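Local coordinates for tungsten formylmethanofuran dehydrogenase subunit E (Syntrophus aciditrophicus, PDB 3D00), which is an FmdE-like zinc-binding protein of unproven function, related to the formylmethanofuran dehydrogenase subunit E implicated in microbial methanogenesis, at residues G34-L39 and V98-D103. Sequence-based numbering, arbitrary orientation.
Sequences GFMVDL and VRVFLD
M36, a selenomethionine, holds its methyl CE above the plane of the V100–F101 peptide but past its rim, beyond V100 O on the F101 CA side. M36 CE is 3.3 Å from V100 O. It lies 3.8 Å from F101 CA. The F101 ring takes no part in this packing. F101 CB points away from segment 34-39, and the side chain packs on A86 and on E171 of the second subunit.

V100 and M36 lie alongside each other, pointing opposite ways, with V100 CG1 3.9 Å from M36 CG. The other branch, V100 CG2, rests 3.8 Å from M36 O. M36 bends at its last torsion (chi3 78°), which turns CE onto the strand backbone. M36 SE meets L102 CD1 at 3.7 Å, with L102 nearly perpendicular to M36. One turn along the helix, L39 CD2 touches V100 CG1 at 4.2 Å.

Segment 34-39 runs roughly antiparallel to strand 98-102 (153°) and covers one face of the mixed sheet of the alpha+beta core. V87 and L143, on the two flanking strands, also touch M36. No hydrogen bond joins the two segments. The contact is thus van der Waals packing, mostly between buried apolar side chains, with M36 CE also against the V100 carbonyl.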
ATOM      1  N   GLY A  34      -1.707 -14.975   3.622  1.00 37.07           N
ATOM      2  CA  GLY A  34      -2.446 -15.746   2.614  1.00 36.74           C
ATOM      3  C   GLY A  34      -3.555 -16.634   3.153  1.00 36.88           C
ATOM      4  O   GLY A  34      -4.644 -16.779   2.539  1.00 36.41           O
ATOM      5  N   PHE A  35      -3.254 -17.307   4.255  1.00 35.56           N
ATOM      6  CA  PHE A  35      -4.235 -18.156   4.893  1.00 35.59           C
ATOM      7  C   PHE A  35      -5.317 -17.308   5.445  1.00 32.98           C
ATOM      8  O   PHE A  35      -6.450 -17.700   5.451  1.00 33.05           O
ATOM      9  CB  PHE A  35      -3.601 -19.015   5.970  1.00 35.68           C
ATOM     10  CG  PHE A  35      -2.778 -20.121   5.418  1.00 35.90           C
ATOM     11  CD1 PHE A  35      -3.378 -21.154   4.715  1.00 36.99           C
ATOM     12  CD2 PHE A  35      -1.412 -20.169   5.642  1.00 36.72           C
ATOM     13  CE1 PHE A  35      -2.631 -22.181   4.215  1.00 36.54           C
ATOM     14  CE2 PHE A  35      -0.661 -21.196   5.154  1.00 36.28           C
ATOM     15  CZ  PHE A  35      -1.254 -22.189   4.432  1.00 36.56           C
HETATM   16  N   MSE A  36      -4.966 -16.148   5.956  1.00 32.95           N
HETATM   17  CA  MSE A  36      -5.963 -15.265   6.527  1.00 33.08           C
HETATM   18  C   MSE A  36      -6.932 -14.685   5.512  1.00 33.74           C
HETATM   19  O   MSE A  36      -8.143 -14.688   5.714  1.00 35.82           O
HETATM   20  CB  MSE A  36      -5.290 -14.137   7.312  1.00 32.87           C
HETATM   21  CG  MSE A  36      -4.579 -14.632   8.537  1.00 35.16           C
HETATM   22 SE   MSE A  36      -3.330 -13.282   9.226  0.75 34.03          SE
HETATM   23  CE  MSE A  36      -4.486 -12.149  10.093  1.00 38.41           C
ATOM     24  N   VAL A  37      -6.406 -14.212   4.410  1.00 34.75           N
ATOM     25  CA  VAL A  37      -7.222 -13.646   3.349  1.00 36.89           C
ATOM     26  C   VAL A  37      -8.077 -14.728   2.703  1.00 35.62           C
ATOM     27  O   VAL A  37      -9.252 -14.489   2.415  1.00 34.41           O
ATOM     28  CB  VAL A  37      -6.349 -12.935   2.281  1.00 37.46           C
ATOM     29  CG1 VAL A  37      -7.171 -12.571   1.006  1.00 38.21           C
ATOM     30  CG2 VAL A  37      -5.687 -11.731   2.889  1.00 37.03           C
ATOM     31  N   ASP A  38      -7.503 -15.917   2.511  1.00 35.53           N
ATOM     32  CA  ASP A  38      -8.272 -17.060   2.049  1.00 35.46           C
ATOM     33  C   ASP A  38      -9.462 -17.415   2.957  1.00 35.28           C
ATOM     34  O   ASP A  38     -10.561 -17.617   2.470  1.00 35.64           O
ATOM     35  CB  ASP A  38      -7.345 -18.276   1.881  1.00 36.06           C
ATOM     36  CG  ASP A  38      -8.079 -19.523   1.477  1.00 36.28           C
ATOM     37  OD1 ASP A  38      -8.305 -19.743   0.266  1.00 37.99           O
ATOM     38  OD2 ASP A  38      -8.392 -20.299   2.378  1.00 37.11           O
ATOM     39  N   LEU A  39      -9.248 -17.506   4.273  1.00 36.54           N
ATOM     40  CA  LEU A  39     -10.354 -17.798   5.212  1.00 35.09           C
ATOM     41  C   LEU A  39     -11.412 -16.662   5.194  1.00 36.47           C
ATOM     42  O   LEU A  39     -12.622 -16.914   5.225  1.00 34.58           O
ATOM     43  CB  LEU A  39      -9.789 -17.999   6.626  1.00 35.66           C
ATOM     44  CG  LEU A  39     -10.755 -18.281   7.798  1.00 35.40           C
ATOM     45  CD1 LEU A  39     -11.505 -19.523   7.466  1.00 34.47           C
ATOM     46  CD2 LEU A  39     -10.049 -18.410   9.183  1.00 34.82           C
ATOM     47  N   VAL A  98     -15.886  -9.631   7.930  1.00 36.79           N
ATOM     48  CA  VAL A  98     -15.267 -10.616   8.792  1.00 35.52           C
ATOM     49  C   VAL A  98     -13.854 -10.193   9.069  1.00 35.08           C
ATOM     50  O   VAL A  98     -13.181  -9.744   8.183  1.00 33.52           O
ATOM     51  CB  VAL A  98     -15.297 -12.052   8.173  1.00 36.16           C
ATOM     52  CG1 VAL A  98     -16.700 -12.465   7.959  1.00 36.30           C
ATOM     53  CG2 VAL A  98     -14.579 -12.113   6.858  1.00 35.99           C
ATOM     54  N   ARG A  99     -13.444 -10.338  10.326  1.00 34.33           N
ATOM     55  CA  ARG A  99     -12.100 -10.059  10.741  1.00 34.28           C
ATOM     56  C   ARG A  99     -11.415 -11.357  11.066  1.00 34.76           C
ATOM     57  O   ARG A  99     -12.000 -12.223  11.735  1.00 31.63           O
ATOM     58  CB  ARG A  99     -12.116  -9.215  11.986  1.00 34.24           C
ATOM     59  CG  ARG A  99     -10.762  -8.786  12.456  1.00 35.61           C
ATOM     60  CD  ARG A  99     -11.011  -7.928  13.697  1.00 36.34           C
ATOM     61  NE  ARG A  99      -9.786  -7.344  14.196  1.00 36.76           N
ATOM     62  CZ  ARG A  99      -9.086  -7.812  15.199  1.00 36.07           C
ATOM     63  NH1 ARG A  99      -9.503  -8.877  15.839  1.00 38.09           N
ATOM     64  NH2 ARG A  99      -7.951  -7.216  15.535  1.00 37.29           N
ATOM     65  N   VAL A 100     -10.160 -11.469  10.615  1.00 35.52           N
ATOM     66  CA  VAL A 100      -9.355 -12.645  10.838  1.00 35.59           C
ATOM     67  C   VAL A 100      -8.072 -12.218  11.501  1.00 37.07           C
ATOM     68  O   VAL A 100      -7.446 -11.247  11.105  1.00 35.70           O
ATOM     69  CB  VAL A 100      -9.013 -13.417   9.527  1.00 35.20           C
ATOM     70  CG1 VAL A 100      -8.256 -14.695   9.879  1.00 35.09           C
ATOM     71  CG2 VAL A 100     -10.261 -13.722   8.744  1.00 34.84           C
ATOM     72  N   PHE A 101      -7.693 -12.983  12.507  1.00 38.15           N
ATOM     73  CA  PHE A 101      -6.517 -12.734  13.256  1.00 39.45           C
ATOM     74  C   PHE A 101      -5.915 -14.046  13.783  1.00 42.86           C
ATOM     75  O   PHE A 101      -6.523 -15.122  13.680  1.00 41.59           O
ATOM     76  CB  PHE A 101      -6.856 -11.755  14.397  1.00 37.23           C
ATOM     77  CG  PHE A 101      -7.915 -12.240  15.375  1.00 37.40           C
ATOM     78  CD1 PHE A 101      -9.245 -12.152  15.071  1.00 37.49           C
ATOM     79  CD2 PHE A 101      -7.558 -12.738  16.607  1.00 37.66           C
ATOM     80  CE1 PHE A 101     -10.206 -12.557  15.984  1.00 38.27           C
ATOM     81  CE2 PHE A 101      -8.515 -13.152  17.536  1.00 38.05           C
ATOM     82  CZ  PHE A 101      -9.836 -13.056  17.215  1.00 37.18           C
ATOM     83  N   LEU A 102      -4.714 -13.941  14.337  1.00 47.02           N
ATOM     84  CA  LEU A 102      -4.020 -15.090  14.899  1.00 51.26           C
ATOM     85  C   LEU A 102      -4.471 -15.366  16.342  1.00 51.86           C
ATOM     86  O   LEU A 102      -4.630 -14.454  17.150  1.00 51.28           O
ATOM     87  CB  LEU A 102      -2.503 -14.902  14.825  1.00 53.11           C
ATOM     88  CG  LEU A 102      -1.801 -15.439  13.570  1.00 54.05           C
ATOM     89  CD1 LEU A 102      -2.567 -14.954  12.387  1.00 53.58           C
ATOM     90  CD2 LEU A 102      -0.312 -15.014  13.503  1.00 53.58           C
ATOM     91  N   ASP A 103      -4.672 -16.644  16.623  1.00 54.15           N
ATOM     92  CA  ASP A 103      -5.143 -17.138  17.907  1.00 56.70           C
ATOM     93  C   ASP A 103      -3.956 -17.901  18.525  1.00 56.58           C
ATOM     94  O   ASP A 103      -3.678 -19.045  18.163  1.00 55.58           O
ATOM     95  CB  ASP A 103      -6.348 -18.059  17.652  1.00 57.88           C
ATOM     96  CG  ASP A 103      -7.232 -18.277  18.882  1.00 59.68           C
ATOM     97  OD1 ASP A 103      -7.545 -17.308  19.603  1.00 60.53           O
ATOM     98  OD2 ASP A 103      -7.660 -19.445  19.090  1.00 61.08           O
TER